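Local coordinates for nitronate monooxygenase family protein (Pseudomonas aeruginosa, PDB 4QIT) that uses FMN and molecular oxygen to oxidise alkyl nitronates, with the toxin propionate 3-nitronate as its best and presumed physiological substrate, at residues D310-K313 / A314-A318; K97-F100 / A101-G104; R349-V352 / E353-R356; L286-R289 / M290-D293. The protein carries 1 engineered substitution. One frame throughout, in Å; residues are numbered along the deposited sequence.

Interaction 1: residues D310-K313 / A314-A318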
ATOM      1  N   ASP A 310     -10.380 -16.755  19.004  1.00  9.72           N
ATOM      2  CA  ASP A 310     -10.480 -17.649  20.154  1.00 10.34           C
ATOM      3  C   ASP A 310      -9.986 -19.049  19.774  1.00 12.78           C
ATOM      4  O   ASP A 310      -9.257 -19.684  20.540  1.00 12.10           O
ATOM      5  CB  ASP A 310     -11.926 -17.686  20.655  1.00 10.64           C
ATOM      6  CG  ASP A 310     -12.060 -18.352  22.015  1.00 15.01           C
ATOM      7  OD1 ASP A 310     -11.150 -18.200  22.858  1.00 14.77           O
ATOM      8  OD2 ASP A 310     -13.084 -19.036  22.247  1.00 14.30           O
ATOM      9  N   ALA A 311     -10.355 -19.515  18.585  1.00 11.71           N
ATOM     10  CA  ALA A 311      -9.895 -20.817  18.114  1.00 10.67           C
ATOM     11  C   ALA A 311      -8.376 -20.805  17.911  1.00 10.41           C
ATOM     12  O   ALA A 311      -7.664 -21.721  18.335  1.00 12.49           O
ATOM     13  CB  ALA A 311     -10.622 -21.218  16.816  1.00 11.75           C
ATOM     14  N   THR A 312      -7.884 -19.754  17.275  1.00 10.22           N
ATOM     15  CA  THR A 312      -6.459 -19.627  17.008  1.00 10.26           C
ATOM     16  C   THR A 312      -5.657 -19.566  18.305  1.00 10.17           C
ATOM     17  O   THR A 312      -4.597 -20.198  18.408  1.00 10.59           O
ATOM     18  CB  THR A 312      -6.190 -18.389  16.144  1.00 11.16           C
ATOM     19  OG1 THR A 312      -6.804 -18.577  14.861  1.00 11.53           O
ATOM     20  CG2 THR A 312      -4.693 -18.143  15.952  1.00 11.31           C
ATOM     21  N   LYS A 313      -6.154 -18.820  19.292  1.00 10.21           N
ATOM     22  CA  LYS A 313      -5.468 -18.744  20.587  1.00 11.25           C
ATOM     23  C   LYS A 313      -5.338 -20.116  21.245  1.00 11.48           C
ATOM     24  O   LYS A 313      -4.291 -20.452  21.809  1.00 10.39           O
ATOM     25  CB  LYS A 313      -6.155 -17.745  21.517  1.00 11.14           C
ATOM     26  CG  LYS A 313      -5.829 -16.309  21.192  1.00 16.31           C
ATOM     27  CD  LYS A 313      -6.482 -15.368  22.200  1.00 19.69           C
ATOM     28  CE  LYS A 313      -5.584 -14.198  22.541  1.00 32.28           C
ATOM     29  NZ  LYS A 313      -5.926 -13.646  23.890  1.00 34.59           N
ATOM     30  N   ALA A 314      -6.385 -20.924  21.144  1.00 11.42           N
ATOM     31  CA  ALA A 314      -6.316 -22.291  21.643  1.00 11.18           C
ATOM     32  C   ALA A 314      -5.224 -23.099  20.937  1.00 12.21           C
ATOM     33  O   ALA A 314      -4.485 -23.837  21.581  1.00 12.34           O
ATOM     34  CB  ALA A 314      -7.663 -22.978  21.498  1.00 12.58           C
ATOM     35  N   LEU A 315      -5.112 -22.949  19.618  1.00 10.41           N
ATOM     36  CA  LEU A 315      -4.086 -23.667  18.869  1.00 10.97           C
ATOM     37  C   LEU A 315      -2.693 -23.152  19.226  1.00 11.86           C
ATOM     38  O   LEU A 315      -1.761 -23.931  19.385  1.00 11.84           O
ATOM     39  CB  LEU A 315      -4.362 -23.569  17.362  1.00 11.32           C
ATOM     40  CG  LEU A 315      -3.369 -24.289  16.452  1.00 10.43           C
ATOM     41  CD1 LEU A 315      -3.224 -25.770  16.827  1.00 12.35           C
ATOM     42  CD2 LEU A 315      -3.778 -24.138  14.992  1.00 13.20           C
ATOM     43  N   GLN A 316      -2.569 -21.836  19.371  1.00 10.73           N
ATOM     44  CA  GLN A 316      -1.318 -21.225  19.794  1.00 11.34           C
ATOM     45  C   GLN A 316      -0.869 -21.784  21.136  1.00 14.21           C
ATOM     46  O   GLN A 316       0.321 -22.036  21.346  1.00 12.51           O
ATOM     47  CB  GLN A 316      -1.475 -19.701  19.876  1.00 11.32           C
ATOM     48  CG  GLN A 316      -1.554 -19.039  18.499  1.00 12.95           C
ATOM     49  CD  GLN A 316      -1.908 -17.566  18.585  1.00 14.31           C
ATOM     50  OE1 GLN A 316      -2.436 -17.100  19.597  1.00 14.99           O
ATOM     51  NE2 GLN A 316      -1.609 -16.821  17.524  1.00 12.10           N
ATOM     52  N   THR A 317      -1.829 -21.979  22.037  1.00 11.18           N
ATOM     53  CA  THR A 317      -1.537 -22.477  23.380  1.00 12.64           C
ATOM     54  C   THR A 317      -1.027 -23.907  23.297  1.00 10.78           C
ATOM     55  O   THR A 317      -0.050 -24.266  23.958  1.00 13.09           O
ATOM     56  CB  THR A 317      -2.781 -22.387  24.281  1.00 14.05           C
ATOM     57  OG1 THR A 317      -3.155 -21.012  24.446  1.00 16.33           O
ATOM     58  CG2 THR A 317      -2.507 -22.975  25.656  1.00 19.17           C
ATOM     59  N   ALA A 318      -1.668 -24.716  22.464  1.00 12.69           N
ATOM     60  CA  ALA A 318      -1.262 -26.104  22.301  1.00 12.79           C
ATOM     61  C   ALA A 318       0.123 -26.188  21.659  1.00 14.60           C
ATOM     62  O   ALA A 318       0.949 -27.017  22.043  1.00 13.67           O
ATOM     63  CB  ALA A 318      -2.283 -26.853  21.480  1.00 13.29           C
TER
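The flat amide of Gln-316 has methyl CG2 of Thr-312 over one of its sides, 3.7 Å from NE2, while on that same side CA of Lys-313 approaches OE1 to 3.6 Å. Both contacts follow the i to i+3 and i to i+4 spacing of a regular alpha helix, 307-320, which continues beyond this stretch at both ends. The torsions of Gln-316 set CG beside its own backbone N (chi1 -73°) and then run on extended, so the chain leans back over the preceding turn; its CG lies 3.3 Å from Thr-312 O. At the far end, NE2 donates to Phe-327 O, which ties the amide to a loop and probably limits its rotation. Thr-312 turns its OG1 to Met-278 O, leaving the methyl as the branch that meets the glutamine. The helix side with Ala-311, Ala-314 and Leu-315 packs on helix 86-101. Along the backbone, Gln-316 N bonds to Thr-312 O at 2.8 Å. The next carbonyl, Lys-313 O, accepts twice from a single residue: Thr-317 N and Thr-317 OG1 each lie 2.9 Å from it, reaching it from opposite faces of the carbonyl plane.

Interaction 2: residues K97-F100 / A101-G104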
ATOM      1  N   LYS A  97      -8.735 -29.535  13.460  1.00 16.01           N
ATOM      2  CA  LYS A  97      -8.436 -30.710  14.287  1.00 17.82           C
ATOM      3  C   LYS A  97      -7.045 -31.340  14.070  1.00 17.38           C
ATOM      4  O   LYS A  97      -6.353 -31.654  15.045  1.00 18.06           O
ATOM      5  CB  LYS A  97      -9.550 -31.748  14.117  1.00 18.82           C
ATOM      6  CG  LYS A  97      -9.792 -32.627  15.316  1.00 26.38           C
ATOM      7  CD  LYS A  97     -11.166 -33.272  15.204  1.00 29.79           C
ATOM      8  CE  LYS A  97     -11.595 -33.897  16.516  1.00 38.17           C
ATOM      9  NZ  LYS A  97     -12.872 -33.296  17.013  1.00 39.64           N
ATOM     10  N   PRO A  98      -6.617 -31.518  12.805  1.00 17.20           N
ATOM     11  CA  PRO A  98      -5.286 -32.116  12.625  1.00 17.41           C
ATOM     12  C   PRO A  98      -4.141 -31.252  13.159  1.00 17.33           C
ATOM     13  O   PRO A  98      -3.129 -31.799  13.600  1.00 17.00           O
ATOM     14  CB  PRO A  98      -5.167 -32.254  11.103  1.00 21.27           C
ATOM     15  CG  PRO A  98      -6.571 -32.315  10.619  1.00 23.20           C
ATOM     16  CD  PRO A  98      -7.325 -31.383  11.518  1.00 17.75           C
ATOM     17  N   LEU A  99      -4.292 -29.929  13.118  1.00 15.46           N
ATOM     18  CA  LEU A  99      -3.276 -29.034  13.670  1.00 13.91           C
ATOM     19  C   LEU A  99      -3.150 -29.192  15.189  1.00 14.31           C
ATOM     20  O   LEU A  99      -2.038 -29.246  15.738  1.00 15.39           O
ATOM     21  CB  LEU A  99      -3.586 -27.582  13.298  1.00 13.50           C
ATOM     22  CG  LEU A  99      -3.647 -27.321  11.793  1.00 15.24           C
ATOM     23  CD1 LEU A  99      -4.130 -25.902  11.505  1.00 17.57           C
ATOM     24  CD2 LEU A  99      -2.289 -27.588  11.149  1.00 17.90           C
ATOM     25  N   PHE A 100      -4.286 -29.271  15.872  1.00 13.55           N
ATOM     26  CA  PHE A 100      -4.267 -29.498  17.312  1.00 13.52           C
ATOM     27  C   PHE A 100      -3.638 -30.852  17.616  1.00 15.57           C
ATOM     28  O   PHE A 100      -2.863 -30.986  18.571  1.00 15.98           O
ATOM     29  CB  PHE A 100      -5.685 -29.440  17.887  1.00 15.02           C
ATOM     30  CG  PHE A 100      -6.221 -28.041  18.072  1.00 13.27           C
ATOM     31  CD1 PHE A 100      -5.994 -27.354  19.254  1.00 14.01           C
ATOM     32  CD2 PHE A 100      -6.963 -27.422  17.071  1.00 13.10           C
ATOM     33  CE1 PHE A 100      -6.495 -26.079  19.437  1.00 12.34           C
ATOM     34  CE2 PHE A 100      -7.459 -26.134  17.246  1.00 12.81           C
ATOM     35  CZ  PHE A 100      -7.225 -25.466  18.428  1.00 13.12           C
ATOM     36  N   ALA A 101      -3.954 -31.843  16.783  1.00 17.05           N
ATOM     37  CA  ALA A 101      -3.491 -33.215  17.000  1.00 17.33           C
ATOM     38  C   ALA A 101      -1.972 -33.351  16.879  1.00 19.06           C
ATOM     39  O   ALA A 101      -1.372 -34.215  17.526  1.00 19.24           O
ATOM     40  CB  ALA A 101      -4.204 -34.180  16.047  1.00 19.64           C
ATOM     41  N   GLU A 102      -1.351 -32.500  16.062  1.00 18.00           N
ATOM     42  CA  GLU A 102       0.113 -32.451  15.965  1.00 17.83           C
ATOM     43  C   GLU A 102       0.766 -32.237  17.328  1.00 18.40           C
ATOM     44  O   GLU A 102       1.913 -32.644  17.567  1.00 19.85           O
ATOM     45  CB  GLU A 102       0.550 -31.301  15.049  1.00 19.69           C
ATOM     46  CG  GLU A 102       0.367 -31.533  13.564  1.00 22.42           C
ATOM     47  CD  GLU A 102       1.056 -30.461  12.732  1.00 18.19           C
ATOM     48  OE1 GLU A 102       0.510 -30.088  11.673  1.00 27.54           O
ATOM     49  OE2 GLU A 102       2.151 -30.011  13.136  1.00 24.43           O
ATOM     50  N   PHE A 103       0.038 -31.565  18.212  1.00 17.68           N
ATOM     51  CA  PHE A 103       0.558 -31.197  19.518  1.00 16.31           C
ATOM     52  C   PHE A 103      -0.130 -31.966  20.633  1.00 15.41           C
ATOM     53  O   PHE A 103      -0.056 -31.584  21.803  1.00 16.79           O
ATOM     54  CB  PHE A 103       0.421 -29.689  19.694  1.00 16.22           C
ATOM     55  CG  PHE A 103       1.054 -28.924  18.579  1.00 16.29           C
ATOM     56  CD1 PHE A 103       2.436 -28.928  18.437  1.00 17.48           C
ATOM     57  CD2 PHE A 103       0.282 -28.242  17.647  1.00 14.81           C
ATOM     58  CE1 PHE A 103       3.054 -28.254  17.397  1.00 15.15           C
ATOM     59  CE2 PHE A 103       0.887 -27.559  16.600  1.00 16.39           C
ATOM     60  CZ  PHE A 103       2.275 -27.563  16.472  1.00 16.06           C
ATOM     61  N   GLY A 104      -0.791 -33.054  20.250  1.00 17.11           N
ATOM     62  CA  GLY A 104      -1.391 -33.971  21.205  1.00 19.76           C
ATOM     63  C   GLY A 104      -2.631 -33.393  21.844  1.00 22.81           C
ATOM     64  O   GLY A 104      -3.051 -33.821  22.921  1.00 22.57           O
TER
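Leu-99 and Glu-102 run side by side and point the same way, with methyl CD2 of the leucine 3.8 Å from the carboxylate oxygen OE1. A little further along, the ring of Phe-103 swings back over the last turn, bringing its CD2 to 3.2 Å from Leu-99 O. Its backbone N donates to Phe-100 O at 3.0 Å, but from well above the carbonyl plane, 51° out of it, as the chain tightens from an alpha helix into a type I turn. That turn, Ala-101 to Gly-104, is part of a Schellman motif: Gly-104, with positive phi, is the C-prime residue, its N reaches Ala-101 O at 3.0 Å, and the backbone N after it turns back to Phe-100 O. Within the turn, Glu-102 N still makes a helical bond of 3.1 Å to Pro-98 O and a weak one to Leu-99 O. The carboxylate of Glu-102 is positioned from outside by a salt bridge from its OE1 to Arg-289 NH2. Helix 86-101 ends against helix 307-320, on which Leu-99 and Phe-100 meet Leu-315, Phe-100 also meets Ala-314, and Phe-103 rests on Ala-319.

Interaction 3: residues R349-V352 / E353-R356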
ATOM      1  N   ARG A 349      13.661   9.420  21.883  1.00 13.91           N
ATOM      2  CA  ARG A 349      14.724  10.415  21.764  1.00 14.71           C
ATOM      3  C   ARG A 349      15.364  10.389  20.373  1.00 13.81           C
ATOM      4  O   ARG A 349      15.565  11.436  19.741  1.00 13.51           O
ATOM      5  CB  ARG A 349      15.784  10.105  22.829  1.00 17.88           C
ATOM      6  CG  ARG A 349      16.559  11.280  23.392  1.00 35.24           C
ATOM      7  CD  ARG A 349      17.403  10.819  24.586  1.00 30.00           C
ATOM      8  NE  ARG A 349      16.567  10.223  25.617  1.00 26.09           N
ATOM      9  CZ  ARG A 349      16.756   9.029  26.181  1.00 21.57           C
ATOM     10  NH1 ARG A 349      17.775   8.251  25.841  1.00 23.78           N
ATOM     11  NH2 ARG A 349      15.904   8.615  27.105  1.00 18.27           N
ATOM     12  N   THR A 350      15.672   9.185  19.904  1.00 12.97           N
ATOM     13  CA  THR A 350      16.324   8.990  18.618  1.00 12.82           C
ATOM     14  C   THR A 350      15.436   9.448  17.461  1.00 13.09           C
ATOM     15  O   THR A 350      15.902  10.105  16.526  1.00 12.84           O
ATOM     16  CB  THR A 350      16.734   7.517  18.432  1.00 13.53           C
ATOM     17  OG1 THR A 350      17.666   7.145  19.466  1.00 14.88           O
ATOM     18  CG2 THR A 350      17.386   7.312  17.081  1.00 14.79           C
ATOM     19  N   LEU A 351      14.155   9.098  17.527  1.00 11.14           N
ATOM     20  CA  LEU A 351      13.189   9.560  16.537  1.00 11.60           C
ATOM     21  C   LEU A 351      13.090  11.077  16.482  1.00 12.71           C
ATOM     22  O   LEU A 351      12.984  11.655  15.397  1.00 13.03           O
ATOM     23  CB  LEU A 351      11.816   8.953  16.816  1.00 11.12           C
ATOM     24  CG  LEU A 351      11.734   7.433  16.625  1.00  9.17           C
ATOM     25  CD1 LEU A 351      10.407   6.944  17.163  1.00 11.29           C
ATOM     26  CD2 LEU A 351      11.892   7.046  15.159  1.00 11.67           C
ATOM     27  N   VAL A 352      13.130  11.727  17.641  1.00 11.22           N
ATOM     28  CA  VAL A 352      13.094  13.189  17.680  1.00 12.87           C
ATOM     29  C   VAL A 352      14.345  13.805  17.053  1.00 14.64           C
ATOM     30  O   VAL A 352      14.254  14.782  16.306  1.00 15.45           O
ATOM     31  CB  VAL A 352      12.904  13.710  19.120  1.00 13.24           C
ATOM     32  CG1 VAL A 352      13.063  15.231  19.173  1.00 18.03           C
ATOM     33  CG2 VAL A 352      11.535  13.278  19.649  1.00 15.24           C
ATOM     34  N   GLU A 353      15.509  13.227  17.336  1.00 12.92           N
ATOM     35  CA  GLU A 353      16.753  13.701  16.730  1.00 17.06           C
ATOM     36  C   GLU A 353      16.680  13.553  15.211  1.00 15.57           C
ATOM     37  O   GLU A 353      17.080  14.457  14.463  1.00 17.18           O
ATOM     38  CB  GLU A 353      17.959  12.928  17.278  1.00 16.31           C
ATOM     39  CG  GLU A 353      19.297  13.439  16.763  1.00 25.96           C
ATOM     40  CD  GLU A 353      20.451  12.498  17.069  1.00 39.56           C
ATOM     41  OE1 GLU A 353      20.272  11.580  17.900  1.00 46.86           O
ATOM     42  OE2 GLU A 353      21.536  12.676  16.472  1.00 49.09           O
ATOM     43  N   GLU A 354      16.157  12.419  14.753  1.00 15.58           N
ATOM     44  CA  GLU A 354      16.028  12.169  13.323  1.00 14.84           C
ATOM     45  C   GLU A 354      15.004  13.111  12.681  1.00 14.18           C
ATOM     46  O   GLU A 354      15.182  13.543  11.546  1.00 18.70           O
ATOM     47  CB  GLU A 354      15.677  10.689  13.068  1.00 15.08           C
ATOM     48  CG  GLU A 354      16.800   9.719  13.427  1.00 15.35           C
ATOM     49  CD  GLU A 354      16.400   8.245  13.412  1.00 15.00           C
ATOM     50  OE1 GLU A 354      15.184   7.913  13.345  1.00 11.72           O
ATOM     51  OE2 GLU A 354      17.324   7.400  13.497  1.00 16.95           O
ATOM     52  N   LEU A 355      13.945  13.437  13.419  1.00 14.78           N
ATOM     53  CA  LEU A 355      12.907  14.356  12.944  1.00 15.18           C
ATOM     54  C   LEU A 355      13.445  15.776  12.749  1.00 18.74           C
ATOM     55  O   LEU A 355      13.082  16.469  11.796  1.00 18.47           O
ATOM     56  CB  LEU A 355      11.719  14.354  13.912  1.00 16.93           C
ATOM     57  CG  LEU A 355      10.669  15.465  13.816  1.00 16.59           C
ATOM     58  CD1 LEU A 355      10.043  15.516  12.423  1.00 17.43           C
ATOM     59  CD2 LEU A 355       9.588  15.284  14.876  1.00 17.20           C
ATOM     60  N   ARG A 356      14.319  16.203  13.652  1.00 18.97           N
ATOM     61  CA  ARG A 356      14.904  17.538  13.555  1.00 20.88           C
ATOM     62  C   ARG A 356      15.833  17.670  12.356  1.00 25.00           C
ATOM     63  O   ARG A 356      15.982  18.757  11.798  1.00 25.43           O
ATOM     64  CB  ARG A 356      15.655  17.873  14.840  1.00 25.47           C
ATOM     65  CG  ARG A 356      14.743  18.139  16.013  1.00 26.93           C
ATOM     66  CD  ARG A 356      15.528  18.115  17.308  1.00 34.32           C
ATOM     67  NE  ARG A 356      14.701  18.488  18.449  1.00 33.16           N
ATOM     68  CZ  ARG A 356      15.036  18.272  19.716  1.00 30.52           C
ATOM     69  NH1 ARG A 356      16.182  17.670  20.013  1.00 31.47           N
ATOM     70  NH2 ARG A 356      14.217  18.647  20.687  1.00 32.63           N
TER
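Val-352 carries CG1 anti to its backbone N (chi1 172°), and Arg-356 sets CG beside its own N and then stretches out as far as NE; together these torsions lay the guanidinium of the arginine across the valine methyl. CG1 sits over the centre of the flat group, 3.6 Å above its plane, and comes equally near NE and CZ, at 3.7 Å each. The contact is of methyl against a planar cation face, which leaves the N-H groups at the rim pointing elsewhere. Lower down, the arginine chain runs close to the helix backbone, its CG 3.4 Å from Val-352 O. Arg-356 also touches a crystal neighbour, so its pose may owe something to the lattice. Val-352 lies in the last turn of helix 344-355, the closing helix of the modelled chain, which packs against strand 21-23 of the TIM barrel through Leu-351 and Val-352 and against helix 228-236 through Leu-355. Glu-354, extended beyond CG, reaches back to the preceding turn: its CG lies 3.2 Å from Thr-350 O, OE2 meets the Thr-350 methyl CG2 at 3.6 Å, and OE1 comes to 3.9 Å from Leu-351 CD2. The carboxylate is held by stronger partners, a salt bridge from OE2 to Arg-340 and a bond from Gly-228 N to OE1. Thr-350 keeps its hydroxyl on Glu-346 O, one turn earlier, and so presents its methyl to the glutamate. Along the backbone, Leu-355 N donates to Leu-351 O over 2.8 Å.

Interaction 4: residues L286-R289 / M290-D293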
ATOM      1  N   LEU A 286       4.109 -11.374  10.199  1.00  8.94           N
ATOM      2  CA  LEU A 286       5.123 -12.247   9.606  1.00  8.71           C
ATOM      3  C   LEU A 286       4.480 -13.613   9.357  1.00  9.93           C
ATOM      4  O   LEU A 286       4.095 -14.306  10.303  1.00 10.69           O
ATOM      5  CB  LEU A 286       6.321 -12.374  10.563  1.00  8.11           C
ATOM      6  CG  LEU A 286       6.910 -11.049  11.058  1.00  7.46           C
ATOM      7  CD1 LEU A 286       7.997 -11.251  12.107  1.00 11.43           C
ATOM      8  CD2 LEU A 286       7.475 -10.248   9.910  1.00 11.08           C
ATOM      9  N   PRO A 287       4.333 -14.002   8.084  1.00  9.25           N
ATOM     10  CA  PRO A 287       3.530 -15.188   7.757  1.00  8.22           C
ATOM     11  C   PRO A 287       4.088 -16.488   8.338  1.00  9.55           C
ATOM     12  O   PRO A 287       5.303 -16.720   8.401  1.00 11.62           O
ATOM     13  CB  PRO A 287       3.534 -15.221   6.218  1.00 11.31           C
ATOM     14  CG  PRO A 287       4.664 -14.328   5.814  1.00 13.96           C
ATOM     15  CD  PRO A 287       4.818 -13.298   6.881  1.00  9.24           C
ATOM     16  N   ASN A 288       3.166 -17.330   8.780  1.00  9.32           N
ATOM     17  CA  ASN A 288       3.508 -18.627   9.342  1.00 10.80           C
ATOM     18  C   ASN A 288       2.383 -19.612   9.040  1.00 12.30           C
ATOM     19  O   ASN A 288       1.614 -19.404   8.109  1.00 11.97           O
ATOM     20  CB  ASN A 288       3.816 -18.514  10.838  1.00 11.13           C
ATOM     21  CG  ASN A 288       2.645 -17.985  11.652  1.00 11.59           C
ATOM     22  OD1 ASN A 288       1.489 -18.019  11.224  1.00 10.49           O
ATOM     23  ND2 ASN A 288       2.948 -17.510  12.856  1.00 10.98           N
ATOM     24  N   ARG A 289       2.253 -20.668   9.840  1.00 13.45           N
ATOM     25  CA  ARG A 289       1.262 -21.700   9.527  1.00 14.50           C
ATOM     26  C   ARG A 289      -0.194 -21.251   9.695  1.00 15.99           C
ATOM     27  O   ARG A 289      -1.105 -21.862   9.120  1.00 16.13           O
ATOM     28  CB  ARG A 289       1.563 -22.985  10.310  1.00 12.14           C
ATOM     29  CG  ARG A 289       2.936 -23.547   9.980  1.00 15.53           C
ATOM     30  CD  ARG A 289       3.198 -24.861  10.694  1.00 17.08           C
ATOM     31  NE  ARG A 289       2.267 -25.909  10.281  1.00 18.01           N
ATOM     32  CZ  ARG A 289       2.163 -27.082  10.898  1.00 17.87           C
ATOM     33  NH1 ARG A 289       2.923 -27.341  11.946  1.00 20.73           N
ATOM     34  NH2 ARG A 289       1.292 -27.985  10.472  1.00 20.75           N
ATOM     35  N   MET A 290      -0.416 -20.168  10.438  1.00 12.94           N
ATOM     36  CA  MET A 290      -1.756 -19.601  10.540  1.00 14.45           C
ATOM     37  C   MET A 290      -2.159 -18.740   9.349  1.00 16.95           C
ATOM     38  O   MET A 290      -3.295 -18.268   9.296  1.00 17.92           O
ATOM     39  CB  MET A 290      -1.928 -18.795  11.831  1.00 16.52           C
ATOM     40  CG  MET A 290      -2.121 -19.638  13.073  1.00 18.12           C
ATOM     41  SD  MET A 290      -3.427 -20.882  12.874  1.00 16.11           S
ATOM     42  CE  MET A 290      -4.835 -19.900  12.329  1.00 13.18           C
ATOM     43  N   PHE A 291      -1.248 -18.537   8.399  1.00 13.08           N
ATOM     44  CA  PHE A 291      -1.530 -17.700   7.229  1.00 14.01           C
ATOM     45  C   PHE A 291      -1.852 -18.592   6.036  1.00 17.67           C
ATOM     46  O   PHE A 291      -0.974 -18.904   5.226  1.00 24.04           O
ATOM     47  CB  PHE A 291      -0.317 -16.831   6.862  1.00 12.25           C
ATOM     48  CG  PHE A 291      -0.067 -15.659   7.784  1.00 10.59           C
ATOM     49  CD1 PHE A 291       0.191 -15.847   9.140  1.00 10.56           C
ATOM     50  CD2 PHE A 291       0.004 -14.367   7.267  1.00  9.33           C
ATOM     51  CE1 PHE A 291       0.475 -14.769   9.968  1.00 10.60           C
ATOM     52  CE2 PHE A 291       0.290 -13.287   8.085  1.00 10.88           C
ATOM     53  CZ  PHE A 291       0.519 -13.486   9.438  1.00 10.96           C
ATOM     54  N   PHE A 292      -3.105 -19.005   5.914  1.00 18.24           N
ATOM     55  CA  PHE A 292      -3.485 -19.811   4.761  1.00 20.23           C
ATOM     56  C   PHE A 292      -4.635 -19.201   3.967  1.00 21.38           C
ATOM     57  O   PHE A 292      -5.216 -18.185   4.362  1.00 21.02           O
ATOM     58  CB  PHE A 292      -3.768 -21.266   5.161  1.00 21.24           C
ATOM     59  CG  PHE A 292      -4.816 -21.423   6.221  1.00 18.46           C
ATOM     60  CD1 PHE A 292      -4.470 -21.410   7.563  1.00 17.39           C
ATOM     61  CD2 PHE A 292      -6.146 -21.617   5.874  1.00 18.51           C
ATOM     62  CE1 PHE A 292      -5.434 -21.567   8.544  1.00 20.39           C
ATOM     63  CE2 PHE A 292      -7.113 -21.778   6.844  1.00 18.62           C
ATOM     64  CZ  PHE A 292      -6.760 -21.751   8.184  1.00 15.54           C
ATOM     65  N   ASP A 293      -4.949 -19.822   2.831  1.00 26.45           N
ATOM     66  CA  ASP A 293      -5.986 -19.307   1.947  1.00 28.73           C
ATOM     67  C   ASP A 293      -7.363 -19.762   2.416  1.00 24.78           C
ATOM     68  O   ASP A 293      -7.687 -20.949   2.361  1.00 22.60           O
ATOM     69  CB  ASP A 293      -5.739 -19.788   0.514  1.00 29.28           C
ATOM     70  CG  ASP A 293      -6.585 -19.049  -0.505  1.00 28.81           C
ATOM     71  OD1 ASP A 293      -7.531 -18.333  -0.114  1.00 28.73           O
ATOM     72  OD2 ASP A 293      -6.302 -19.187  -1.713  1.00 34.52           O
TER
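Asn-288 OD1 accepts from Met-290 N at 3.0 Å, an Asx turn in which the side-chain oxygen accepts from the amide two residues on; the donor stands 39° out of the plane of the asparagine carbonyl. The same residue opens a type I beta turn through its backbone, where Phe-291 N donates to Asn-288 O, also at 3.0 Å. With CG between the backbone N and the carbonyl carbon (chi1 60°), OD1 is brought within reach of Met-290 N, and the other end of the amide, ND2, is held by Ala-328 O. The ring of Phe-291 folds back beneath this turn, its plane nearly perpendicular to the amide of Asn-288. OD1 meets the ring at its edge, 3.3 Å from CD1, while Pro-287 CA covers one face: a CH-pi contact 3.5 Å from the centroid and almost exactly on the ring normal. Pro-287 CB adds apolar packing at 3.8 Å from CD2. Beyond the turn, Arg-289 O lies near the edge of the Phe-292 ring, and Met-290 turns away to pack on Thr-312 and Leu-315 of helix 307-320. The two contacts of the Phe-291 ring probably suit its charge distribution: a C-H points at one electron-rich face, and an amide oxygen that already accepts from a backbone N-H meets the slightly positive edge at CD1.

Overall arrangement
All four contacts are local and join residues a few positions apart; none closes a long loop, and they follow one another without nesting or crossing. From the N terminus, interaction 2 comes first, at the end of helix 86-101, then interaction 4 in the loop after strand 283-285, interaction 1 on helix 307-320 and interaction 3 on the closing helix 344-355. Interactions 2, 4 and 1 form one cluster: the end of helix 86-101 and the 286-293 loop both pack on helix 307-320, and a salt bridge also joins these two directly. Interaction 3 stands apart beside strand 21-23 of the barrel, its centre about 40 Å from that of interaction 1.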